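Local atomic coordinates of putative iron-regulated protein A (Parabacteroides distasonis ATCC 8503, PDB entry 4ECG), a protein that binds calcium ions and is a putative iron-regulated protein of the imelysin-like (peptidase M75) family, possibly a metalloendopeptidase. Residues 77-82 / 155-161. Coordinates in Å, arbitrary orientation, origin at the centre of the assembly. Residue numbers count along the deposited sequence, not the author numbering.
Sequences ACDAWR and LFLDGEP. With CA (calcium ion), chain I.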
# COMPACT_ATOMS: atom_id res chain seq x y z
N ALA A 77 2.60 18.09 11.08
CA ALA A 77 3.21 17.47 9.91
C ALA A 77 3.24 15.95 10.07
O ALA A 77 2.89 15.20 9.15
CB ALA A 77 4.60 18.01 9.68
N CYS A 78 3.56 15.51 11.28
CA CYS A 78 3.56 14.08 11.60
C CYS A 78 2.19 13.44 11.47
O CYS A 78 2.06 12.33 10.93
CB CYS A 78 4.13 13.85 13.01
SG CYS A 78 5.92 14.13 13.22
N ASP A 79 1.16 14.10 11.98
CA ASP A 79 -0.22 13.63 11.84
C ASP A 79 -0.57 13.54 10.34
O ASP A 79 -1.13 12.54 9.86
CB ASP A 79 -1.23 14.59 12.50
CG ASP A 79 -1.17 14.59 14.08
OD1 ASP A 79 -0.50 13.71 14.65
OD2 ASP A 79 -1.83 15.48 14.73
N ALA A 80 -0.25 14.60 9.60
CA ALA A 80 -0.56 14.65 8.17
C ALA A 80 0.18 13.51 7.39
O ALA A 80 -0.37 12.93 6.47
CB ALA A 80 -0.25 16.05 7.60
N TRP A 81 1.37 13.13 7.82
CA TRP A 81 2.13 12.03 7.20
C TRP A 81 1.37 10.75 7.35
O TRP A 81 1.15 10.00 6.36
CB TRP A 81 3.53 11.93 7.85
CG TRP A 81 4.40 10.85 7.29
CD1 TRP A 81 5.31 10.95 6.25
CD2 TRP A 81 4.42 9.43 7.67
NE1 TRP A 81 5.89 9.74 5.99
CE2 TRP A 81 5.39 8.80 6.81
CE3 TRP A 81 3.76 8.67 8.61
CZ2 TRP A 81 5.68 7.45 6.90
CZ3 TRP A 81 4.06 7.30 8.70
CH2 TRP A 81 4.99 6.71 7.86
N ARG A 82 0.94 10.46 8.58
CA ARG A 82 0.08 9.28 8.86
C ARG A 82 -1.24 9.25 8.08
O ARG A 82 -1.68 8.19 7.63
CB ARG A 82 -0.26 9.15 10.34
CG ARG A 82 0.93 8.92 11.26
CD ARG A 82 0.42 8.65 12.67
NE ARG A 82 1.46 8.77 13.72
CZ ARG A 82 2.37 7.84 14.04
NH1 ARG A 82 2.44 6.70 13.37
NH2 ARG A 82 3.22 8.03 15.04
N LEU A 155 11.00 13.02 10.48
CA LEU A 155 9.90 13.61 11.26
C LEU A 155 9.68 12.95 12.65
O LEU A 155 9.12 13.57 13.56
CB LEU A 155 8.61 13.51 10.45
CG LEU A 155 8.49 14.42 9.26
CD1 LEU A 155 7.23 14.03 8.47
CD2 LEU A 155 8.47 15.89 9.68
N PHE A 156 10.10 11.71 12.76
CA PHE A 156 9.72 10.81 13.82
C PHE A 156 10.95 10.19 14.51
O PHE A 156 11.96 9.92 13.87
CB PHE A 156 8.87 9.63 13.27
CG PHE A 156 7.50 10.00 12.83
CD1 PHE A 156 6.44 10.11 13.76
CD2 PHE A 156 7.20 10.18 11.50
CE1 PHE A 156 5.17 10.42 13.36
CE2 PHE A 156 5.90 10.48 11.09
CZ PHE A 156 4.90 10.63 12.02
N LEU A 157 10.84 9.91 15.79
CA LEU A 157 11.83 9.10 16.48
C LEU A 157 11.12 8.10 17.39
O LEU A 157 10.35 8.46 18.31
CB LEU A 157 12.77 9.98 17.29
CG LEU A 157 13.96 9.31 17.99
CD1 LEU A 157 14.86 8.65 16.93
CD2 LEU A 157 14.71 10.37 18.81
N ASP A 158 11.39 6.83 17.13
CA ASP A 158 10.72 5.74 17.82
C ASP A 158 9.23 5.97 18.24
O ASP A 158 8.86 5.82 19.38
CB ASP A 158 11.59 5.24 18.98
CG ASP A 158 11.87 3.73 18.87
OD1 ASP A 158 11.22 2.97 18.06
OD2 ASP A 158 12.79 3.30 19.58
N GLY A 159 8.40 6.32 17.27
CA GLY A 159 6.99 6.43 17.47
C GLY A 159 6.43 7.83 17.68
O GLY A 159 5.23 8.02 17.64
N GLU A 160 7.30 8.80 17.88
CA GLU A 160 6.84 10.10 18.31
C GLU A 160 7.40 11.13 17.38
O GLU A 160 8.44 10.91 16.78
CB GLU A 160 7.37 10.40 19.73
CG GLU A 160 6.77 9.52 20.81
CD GLU A 160 7.08 9.97 22.23
OE1 GLU A 160 8.05 10.75 22.44
OE2 GLU A 160 6.33 9.55 23.14
N PRO A 161 6.77 12.31 17.35
CA PRO A 161 7.45 13.44 16.77
C PRO A 161 8.83 13.57 17.30
O PRO A 161 9.08 13.38 18.49
CB PRO A 161 6.59 14.59 17.19
CG PRO A 161 5.20 14.00 17.20
CD PRO A 161 5.46 12.71 17.90
CA CA I . 8.12 13.42 22.65
O HOH W 1 10.02 12.90 20.94
O HOH W 2 10.26 12.55 23.55
O HOH W 3 8.50 16.12 23.10
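The ring of F156 is the centre of this contact, lying between three side chains of helix segment 77-82. C78 sets its sulfur over one face: SG is 3.9 Å from the ring centroid of F156 and 17° off the normal, a Cys sulfur-aromatic contact, while C78 CB touches F156 CZ at 3.5 Å. The edge of F156 points at the six-membered ring of W81 in an offset edge-to-face pair, centroids 5.4 Å apart and planes at 66°. The guanidinium of R82 lays one face against F156, NH2 to CE1 3.5 Å; its NH1 is hydrogen-bonded to N283 and S281.

Apolar contacts flank the ring. L155 meets C78 (SG to CB of L155, 3.9 Å) and, more loosely, W81 and A77, while P161 touches the C78 sulfur, SG to CG of P161 4.0 Å.

The 155-161 segment holds its own shape. L157 and E160 pair through both backbone hydrogen bonds, N of L157 to O of E160 2.8 Å and N of E160 to O of L157 3.1 Å, around a type I' turn. On the hairpin's far side, E160 OE1 binds a calcium 2.7 Å away, and P161 O accepts from one of its waters.

A short antiparallel hairpin (156-157 and 160-161), directly following helix 147-155, packs against helix 71-89 within the largely helical imelysin-like domain; Y58 of helix 29-68 touches both L155 and A80.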